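Local coordinates for protein methyltransferase (Pyrococcus horikoshii, PDB 1IXK) that probably methylates carbon 5 of cytidine in tRNA, with S-adenosyl-L-methionine as the methyl donor, at residues V267-L272 with S288-N293; G239-Y244 with I309-K314. All coordinates share one frame; numbering follows the deposited sequence.

Following the chain from the N terminus, the first of the four segments is 239-244, on strand 240-246, an inner strand between 188-194 and 307-314. The chain then runs through helix 255-264 into strand 267-270, where interaction 1 begins; its partner 288-293 follows 16 residues later, closing a short loop that holds strand 276-277. After strand 295-297 the chain returns as 309-314 to pair with 239-244, so interaction 2 closes a larger loop with interaction 1 nested inside it. Interaction 1 fastens the 3-10 segment to strand 267-270, and interaction 2 joins strand 307-314, the neighbour of that strand, to 240-246; a salt bridge from Glu268 to Arg313 links the two.

Interaction 1 (V267-L272 with S288-N293); sequences VELLPL and SEEIKN
A 3-10 turn, formed by residues 289-293 before strand 295-297, packs against strand 267-270 of the methyltransferase sheet, with Glu290, Leu269 and Asn293 carrying most of the contact. Glu290 reaches the strand with an extended side chain, its CG anti to the backbone N (chi1 166°), and OE2 accepts a nearly straight hydrogen bond from Leu269 N at 2.9 Å. The N-H arrives from above the carboxylate plane, 46° out of it. The Leu269 side chain crosses that of Glu290 obliquely: its CB and CG rest on Glu290 CG, while CD1 lies 3.4 Å from Glu290 O and 3.8 Å from Ile291 CA, with Ile291 CD1 next.

Further along, Asn293 CB sits 3.9 Å from Leu269 CB and 3.7 Å from Leu270 O. The Asn293 side chain lies side by side with Pro271, its OD1 3.3 Å from Pro271 CG. The amide is held from within its own turn, for ND2 donates to Glu290 O at 3.0 Å, on a lone pair of a carbonyl that also accepts from Asn293 N. Two waters extend the join: one donates to Leu270 O and, weakly, to Asn293 O, and the other donates to Asn293 O and Leu272 O. Helix 255-264 covers the apolar part, Ile258 touching both Leu269 and Ile291, while strand 307-314 pairs with strand 267-270 and Leu272 packs against helix 105-114.

Interaction 2 (G239-Y244 with I309-K314); sequences GGILVY and IAKIRK
Gly239 and Lys314 join the ends of the two segments through a hydrogen bond from Gly239 N to Lys314 O, 2.7 Å long and bent to 140° at the hydrogen, with the donor above the carbonyl plane. At Gly239 the chain turns a corner, and a water that donates to its carbonyl O accepts from Arg313 NE at 2.6 Å, in the guanidinium plane. Arg313 NH1 is engaged separately, in a salt bridge with Glu268. Gly240 O then accepts from Lys314 N, opening the regular ladder.

Ile241 faces Arg313 in a non-hydrogen-bonded pair. Its chi1 (-52°) sets CG1 beside the backbone N and chi2 (-65°) places CD1 3.7 Å from Arg313 CB, while CG2, anti to the backbone N, meets Lys311 CE at 3.9 Å. Leu242 and Ile312 exchange two backbone hydrogen bonds, each 2.8 Å. Antiparallel strand 307-314 is inserted here between strands 240-246 and 267-270, the reversed strand of the class I (Rossmann-like) methyltransferase sheet.

Val243 sets CG1 against Ile309 CD1 at 3.8 Å; its side chain is about 7 Å from that of Asp194, a residue predicted to bind S-adenosyl-L-methionine. Tyr244 and Ala310 exchange two backbone hydrogen bonds, N to O in each direction; the tyrosine, on the face of Leu242 and Ile312, packs on Val257 and Ile258 of helix 255-264, with OH hydrogen-bonded to Glu253 O.

Interaction 1 (V267-L272 with S288-N293)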
ATOM      1  N   VAL A 267      16.556  12.422   6.388  1.00 13.78           N
ATOM      2  CA  VAL A 267      16.238  11.087   5.893  1.00 13.85           C
ATOM      3  C   VAL A 267      16.865  10.822   4.529  1.00 13.90           C
ATOM      4  O   VAL A 267      17.325  11.741   3.851  1.00 12.34           O
ATOM      5  CB  VAL A 267      14.712  10.893   5.746  1.00 11.96           C
ATOM      6  CG1 VAL A 267      14.022  11.123   7.089  1.00 12.02           C
ATOM      7  CG2 VAL A 267      14.165  11.851   4.686  1.00 14.39           C
ATOM      8  N   GLU A 268      16.864   9.552   4.134  1.00 10.60           N
ATOM      9  CA  GLU A 268      17.404   9.139   2.849  1.00 13.07           C
ATOM     10  C   GLU A 268      16.507   8.009   2.345  1.00 12.35           C
ATOM     11  O   GLU A 268      15.874   7.315   3.138  1.00 12.88           O
ATOM     12  CB  GLU A 268      18.836   8.622   3.004  1.00 12.85           C
ATOM     13  CG  GLU A 268      18.938   7.317   3.781  1.00 15.20           C
ATOM     14  CD  GLU A 268      20.370   6.942   4.124  1.00 15.93           C
ATOM     15  OE1 GLU A 268      21.299   7.643   3.671  1.00 15.97           O
ATOM     16  OE2 GLU A 268      20.569   5.946   4.846  1.00 18.84           O
ATOM     17  N   LEU A 269      16.444   7.827   1.034  1.00  9.63           N
ATOM     18  CA  LEU A 269      15.621   6.760   0.484  1.00 12.76           C
ATOM     19  C   LEU A 269      16.452   5.501   0.278  1.00 13.79           C
ATOM     20  O   LEU A 269      17.642   5.581  -0.033  1.00 13.24           O
ATOM     21  CB  LEU A 269      15.007   7.189  -0.849  1.00 11.29           C
ATOM     22  CG  LEU A 269      14.046   8.383  -0.838  1.00 14.84           C
ATOM     23  CD1 LEU A 269      13.477   8.573  -2.231  1.00 16.61           C
ATOM     24  CD2 LEU A 269      12.925   8.159   0.167  1.00 16.67           C
ATOM     25  N   LEU A 270      15.828   4.342   0.472  1.00 12.22           N
ATOM     26  CA  LEU A 270      16.505   3.067   0.275  1.00 13.08           C
ATOM     27  C   LEU A 270      15.915   2.416  -0.974  1.00 14.46           C
ATOM     28  O   LEU A 270      14.741   2.618  -1.296  1.00 11.48           O
ATOM     29  CB  LEU A 270      16.314   2.155   1.492  1.00 11.94           C
ATOM     30  CG  LEU A 270      16.827   2.705   2.829  1.00 14.34           C
ATOM     31  CD1 LEU A 270      16.547   1.700   3.934  1.00 14.35           C
ATOM     32  CD2 LEU A 270      18.322   2.994   2.740  1.00 13.34           C
ATOM     33  N   PRO A 271      16.726   1.627  -1.698  1.00 15.26           N
ATOM     34  CA  PRO A 271      16.290   0.947  -2.921  1.00 15.51           C
ATOM     35  C   PRO A 271      15.161  -0.059  -2.725  1.00 15.00           C
ATOM     36  O   PRO A 271      15.143  -0.797  -1.744  1.00 16.35           O
ATOM     37  CB  PRO A 271      17.566   0.257  -3.410  1.00 16.00           C
ATOM     38  CG  PRO A 271      18.659   1.107  -2.858  1.00 17.80           C
ATOM     39  CD  PRO A 271      18.167   1.418  -1.471  1.00 16.66           C
ATOM     40  N   LEU A 272      14.222  -0.063  -3.667  1.00 15.29           N
ATOM     41  CA  LEU A 272      13.100  -0.999  -3.671  1.00 15.84           C
ATOM     42  C   LEU A 272      13.182  -1.708  -5.017  1.00 15.91           C
ATOM     43  O   LEU A 272      13.480  -1.084  -6.034  1.00 14.93           O
ATOM     44  CB  LEU A 272      11.767  -0.264  -3.528  1.00 13.63           C
ATOM     45  CG  LEU A 272      11.492   0.255  -2.114  1.00 15.36           C
ATOM     46  CD1 LEU A 272      10.230   1.106  -2.117  1.00 13.67           C
ATOM     47  CD2 LEU A 272      11.348  -0.914  -1.153  1.00 15.00           C
ATOM     48  N   SER A 288      14.885  15.270  -7.082  1.00 12.22           N
ATOM     49  CA  SER A 288      16.143  14.599  -6.774  1.00 16.62           C
ATOM     50  C   SER A 288      16.208  13.230  -7.444  1.00 15.64           C
ATOM     51  O   SER A 288      15.224  12.490  -7.457  1.00 14.65           O
ATOM     52  CB  SER A 288      16.291  14.427  -5.264  1.00 16.79           C
ATOM     53  OG  SER A 288      16.214  15.680  -4.603  1.00 25.78           O
ATOM     54  N   GLU A 289      17.369  12.901  -8.004  1.00 14.99           N
ATOM     55  CA  GLU A 289      17.566  11.611  -8.655  1.00 14.37           C
ATOM     56  C   GLU A 289      17.295  10.509  -7.632  1.00 12.51           C
ATOM     57  O   GLU A 289      16.893   9.404  -7.987  1.00 11.76           O
ATOM     58  CB  GLU A 289      19.004  11.504  -9.181  1.00 17.00           C
ATOM     59  CG  GLU A 289      19.389  10.148  -9.775  1.00 18.83           C
ATOM     60  CD  GLU A 289      18.747   9.857 -11.127  1.00 22.70           C
ATOM     61  OE1 GLU A 289      18.055  10.735 -11.679  1.00 22.83           O
ATOM     62  OE2 GLU A 289      18.947   8.737 -11.646  1.00 25.92           O
ATOM     63  N   GLU A 290      17.511  10.823  -6.359  1.00 13.40           N
ATOM     64  CA  GLU A 290      17.291   9.870  -5.273  1.00 14.70           C
ATOM     65  C   GLU A 290      15.856   9.322  -5.270  1.00 14.64           C
ATOM     66  O   GLU A 290      15.606   8.204  -4.811  1.00 13.70           O
ATOM     67  CB  GLU A 290      17.627  10.543  -3.931  1.00 17.83           C
ATOM     68  CG  GLU A 290      17.154   9.811  -2.684  1.00 22.12           C
ATOM     69  CD  GLU A 290      17.828  10.320  -1.408  1.00 25.01           C
ATOM     70  OE1 GLU A 290      18.028  11.552  -1.277  1.00 27.14           O
ATOM     71  OE2 GLU A 290      18.154   9.489  -0.532  1.00 21.00           O
ATOM     72  N   ILE A 291      14.927  10.104  -5.803  1.00 13.47           N
ATOM     73  CA  ILE A 291      13.523   9.700  -5.875  1.00 15.70           C
ATOM     74  C   ILE A 291      13.342   8.435  -6.718  1.00 14.38           C
ATOM     75  O   ILE A 291      12.343   7.732  -6.580  1.00 14.09           O
ATOM     76  CB  ILE A 291      12.651  10.838  -6.462  1.00 17.97           C
ATOM     77  CG1 ILE A 291      12.677  12.045  -5.522  1.00 21.65           C
ATOM     78  CG2 ILE A 291      11.207  10.373  -6.646  1.00 20.55           C
ATOM     79  CD1 ILE A 291      12.069  11.774  -4.172  1.00 20.91           C
ATOM     80  N   LYS A 292      14.302   8.132  -7.590  1.00 11.74           N
ATOM     81  CA  LYS A 292      14.183   6.923  -8.402  1.00 11.59           C
ATOM     82  C   LYS A 292      14.245   5.651  -7.555  1.00  8.95           C
ATOM     83  O   LYS A 292      14.008   4.551  -8.059  1.00 10.57           O
ATOM     84  CB  LYS A 292      15.248   6.885  -9.504  1.00 13.56           C
ATOM     85  CG  LYS A 292      14.991   7.920 -10.583  1.00 17.10           C
ATOM     86  CD  LYS A 292      15.642   7.570 -11.903  1.00 21.04           C
ATOM     87  CE  LYS A 292      15.292   8.608 -12.962  1.00 24.13           C
ATOM     88  NZ  LYS A 292      15.855   8.249 -14.291  1.00 27.14           N
ATOM     89  N   ASN A 293      14.563   5.803  -6.270  1.00  8.39           N
ATOM     90  CA  ASN A 293      14.592   4.666  -5.348  1.00 10.01           C
ATOM     91  C   ASN A 293      13.140   4.292  -5.041  1.00  9.39           C
ATOM     92  O   ASN A 293      12.834   3.151  -4.679  1.00 10.04           O
ATOM     93  CB  ASN A 293      15.316   5.031  -4.046  1.00 11.46           C
ATOM     94  CG  ASN A 293      16.828   4.906  -4.160  1.00 13.28           C
ATOM     95  OD1 ASN A 293      17.356   3.808  -4.304  1.00 13.93           O
ATOM     96  ND2 ASN A 293      17.526   6.033  -4.097  1.00 13.90           N
TER
HETATM   97  O   HOH W   1      12.473   3.869  -1.795  1.00  9.83           O
HETATM   98  O   HOH W   2      14.727   1.374  -6.570  1.00 31.53           O

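Interaction 2 (G239-Y244 with I309-K314)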
ATOM      1  N   GLY A 239      17.916   5.830  12.428  1.00 14.66           N
ATOM      2  CA  GLY A 239      18.243   4.574  11.783  1.00 13.63           C
ATOM      3  C   GLY A 239      16.983   3.767  11.526  1.00 13.30           C
ATOM      4  O   GLY A 239      17.038   2.698  10.921  1.00 13.25           O
ATOM      5  N   GLY A 240      15.846   4.284  11.988  1.00 11.55           N
ATOM      6  CA  GLY A 240      14.573   3.604  11.801  1.00 10.67           C
ATOM      7  C   GLY A 240      14.073   3.700  10.370  1.00 10.63           C
ATOM      8  O   GLY A 240      14.527   4.553   9.604  1.00  9.91           O
ATOM      9  N   ILE A 241      13.123   2.838  10.010  1.00  8.00           N
ATOM     10  CA  ILE A 241      12.581   2.812   8.656  1.00  8.00           C
ATOM     11  C   ILE A 241      11.089   3.117   8.600  1.00  8.83           C
ATOM     12  O   ILE A 241      10.312   2.639   9.434  1.00  8.71           O
ATOM     13  CB  ILE A 241      12.781   1.417   8.008  1.00 11.42           C
ATOM     14  CG1 ILE A 241      14.248   0.989   8.112  1.00 13.67           C
ATOM     15  CG2 ILE A 241      12.304   1.438   6.546  1.00 10.20           C
ATOM     16  CD1 ILE A 241      15.206   1.852   7.333  1.00 13.62           C
ATOM     17  N   LEU A 242      10.692   3.913   7.613  1.00  8.70           N
ATOM     18  CA  LEU A 242       9.284   4.229   7.412  1.00  9.72           C
ATOM     19  C   LEU A 242       8.975   3.952   5.951  1.00 10.30           C
ATOM     20  O   LEU A 242       9.729   4.354   5.061  1.00 10.98           O
ATOM     21  CB  LEU A 242       8.983   5.700   7.737  1.00  8.00           C
ATOM     22  CG  LEU A 242       7.505   6.118   7.603  1.00  9.80           C
ATOM     23  CD1 LEU A 242       7.198   7.254   8.569  1.00 11.21           C
ATOM     24  CD2 LEU A 242       7.187   6.520   6.167  1.00  8.64           C
ATOM     25  N   VAL A 243       7.891   3.228   5.700  1.00  8.49           N
ATOM     26  CA  VAL A 243       7.501   2.953   4.330  1.00  8.62           C
ATOM     27  C   VAL A 243       6.240   3.755   4.076  1.00  8.91           C
ATOM     28  O   VAL A 243       5.271   3.676   4.832  1.00 11.11           O
ATOM     29  CB  VAL A 243       7.253   1.446   4.082  1.00  8.84           C
ATOM     30  CG1 VAL A 243       6.509   1.252   2.764  1.00  8.44           C
ATOM     31  CG2 VAL A 243       8.588   0.720   4.025  1.00  8.57           C
ATOM     32  N   TYR A 244       6.296   4.551   3.020  1.00  8.00           N
ATOM     33  CA  TYR A 244       5.219   5.431   2.608  1.00  9.72           C
ATOM     34  C   TYR A 244       4.601   4.906   1.327  1.00 10.82           C
ATOM     35  O   TYR A 244       5.308   4.628   0.362  1.00 10.66           O
ATOM     36  CB  TYR A 244       5.799   6.830   2.378  1.00  9.79           C
ATOM     37  CG  TYR A 244       4.832   7.863   1.845  1.00  9.82           C
ATOM     38  CD1 TYR A 244       4.529   7.937   0.485  1.00  8.69           C
ATOM     39  CD2 TYR A 244       4.251   8.792   2.701  1.00 12.28           C
ATOM     40  CE1 TYR A 244       3.673   8.924  -0.011  1.00 10.21           C
ATOM     41  CE2 TYR A 244       3.391   9.779   2.221  1.00 14.03           C
ATOM     42  CZ  TYR A 244       3.110   9.843   0.870  1.00 13.92           C
ATOM     43  OH  TYR A 244       2.287  10.842   0.407  1.00 15.87           O
ATOM     44  N   ILE A 309       5.227   3.745  -3.832  1.00  8.00           N
ATOM     45  CA  ILE A 309       5.819   3.328  -2.576  1.00  8.00           C
ATOM     46  C   ILE A 309       7.252   3.819  -2.454  1.00  8.38           C
ATOM     47  O   ILE A 309       8.004   3.795  -3.425  1.00  8.00           O
ATOM     48  CB  ILE A 309       5.812   1.782  -2.432  1.00  8.00           C
ATOM     49  CG1 ILE A 309       6.426   1.390  -1.082  1.00  8.34           C
ATOM     50  CG2 ILE A 309       6.585   1.145  -3.583  1.00 10.05           C
ATOM     51  CD1 ILE A 309       6.306  -0.100  -0.752  1.00 11.69           C
ATOM     52  N   ALA A 310       7.618   4.256  -1.252  1.00  9.41           N
ATOM     53  CA  ALA A 310       8.968   4.738  -0.983  1.00  8.62           C
ATOM     54  C   ALA A 310       9.435   4.211   0.364  1.00  9.64           C
ATOM     55  O   ALA A 310       8.656   4.146   1.318  1.00 11.14           O
ATOM     56  CB  ALA A 310       9.002   6.258  -0.984  1.00  8.89           C
ATOM     57  N   LYS A 311      10.709   3.834   0.443  1.00  9.32           N
ATOM     58  CA  LYS A 311      11.269   3.317   1.685  1.00  9.82           C
ATOM     59  C   LYS A 311      12.240   4.357   2.229  1.00 11.69           C
ATOM     60  O   LYS A 311      13.273   4.651   1.620  1.00  9.82           O
ATOM     61  CB  LYS A 311      11.984   1.990   1.425  1.00  8.63           C
ATOM     62  CG  LYS A 311      12.494   1.314   2.679  1.00 10.94           C
ATOM     63  CD  LYS A 311      12.848  -0.136   2.378  1.00 14.28           C
ATOM     64  CE  LYS A 311      13.387  -0.836   3.605  1.00 15.10           C
ATOM     65  NZ  LYS A 311      13.393  -2.318   3.413  1.00 17.91           N
ATOM     66  N   ILE A 312      11.904   4.897   3.390  1.00 12.19           N
ATOM     67  CA  ILE A 312      12.693   5.954   4.013  1.00 11.63           C
ATOM     68  C   ILE A 312      13.467   5.532   5.261  1.00 11.38           C
ATOM     69  O   ILE A 312      12.916   4.885   6.149  1.00 12.15           O
ATOM     70  CB  ILE A 312      11.754   7.126   4.400  1.00 12.11           C
ATOM     71  CG1 ILE A 312      10.992   7.602   3.161  1.00 14.20           C
ATOM     72  CG2 ILE A 312      12.544   8.252   5.035  1.00 15.16           C
ATOM     73  CD1 ILE A 312       9.901   8.633   3.458  1.00 13.64           C
ATOM     74  N   ARG A 313      14.746   5.896   5.321  1.00 10.93           N
ATOM     75  CA  ARG A 313      15.568   5.602   6.494  1.00 10.11           C
ATOM     76  C   ARG A 313      15.889   6.930   7.188  1.00 12.12           C
ATOM     77  O   ARG A 313      16.300   7.889   6.537  1.00 11.31           O
ATOM     78  CB  ARG A 313      16.876   4.900   6.097  1.00 11.62           C
ATOM     79  CG  ARG A 313      17.756   4.587   7.304  1.00 13.39           C
ATOM     80  CD  ARG A 313      19.032   3.822   6.946  1.00 16.67           C
ATOM     81  NE  ARG A 313      19.870   3.673   8.134  1.00 18.53           N
ATOM     82  CZ  ARG A 313      20.820   4.529   8.503  1.00 17.25           C
ATOM     83  NH1 ARG A 313      21.082   5.602   7.773  1.00 17.18           N
ATOM     84  NH2 ARG A 313      21.482   4.331   9.633  1.00 19.78           N
ATOM     85  N   LYS A 314      15.692   6.988   8.502  1.00 12.14           N
ATOM     86  CA  LYS A 314      15.966   8.206   9.259  1.00 12.72           C
ATOM     87  C   LYS A 314      17.441   8.225   9.627  1.00 14.74           C
ATOM     88  O   LYS A 314      17.970   7.250  10.148  1.00 13.94           O
ATOM     89  CB  LYS A 314      15.102   8.255  10.522  1.00 12.13           C
ATOM     90  CG  LYS A 314      15.235   9.525  11.355  1.00 13.53           C
ATOM     91  CD  LYS A 314      14.170   9.547  12.462  1.00 13.59           C
ATOM     92  CE  LYS A 314      14.284  10.777  13.354  1.00 15.17           C
ATOM     93  NZ  LYS A 314      13.212  10.792  14.407  1.00 13.08           N
TER
HETATM   94  O   HOH W   3      19.215   1.720   9.706  1.00 27.61           O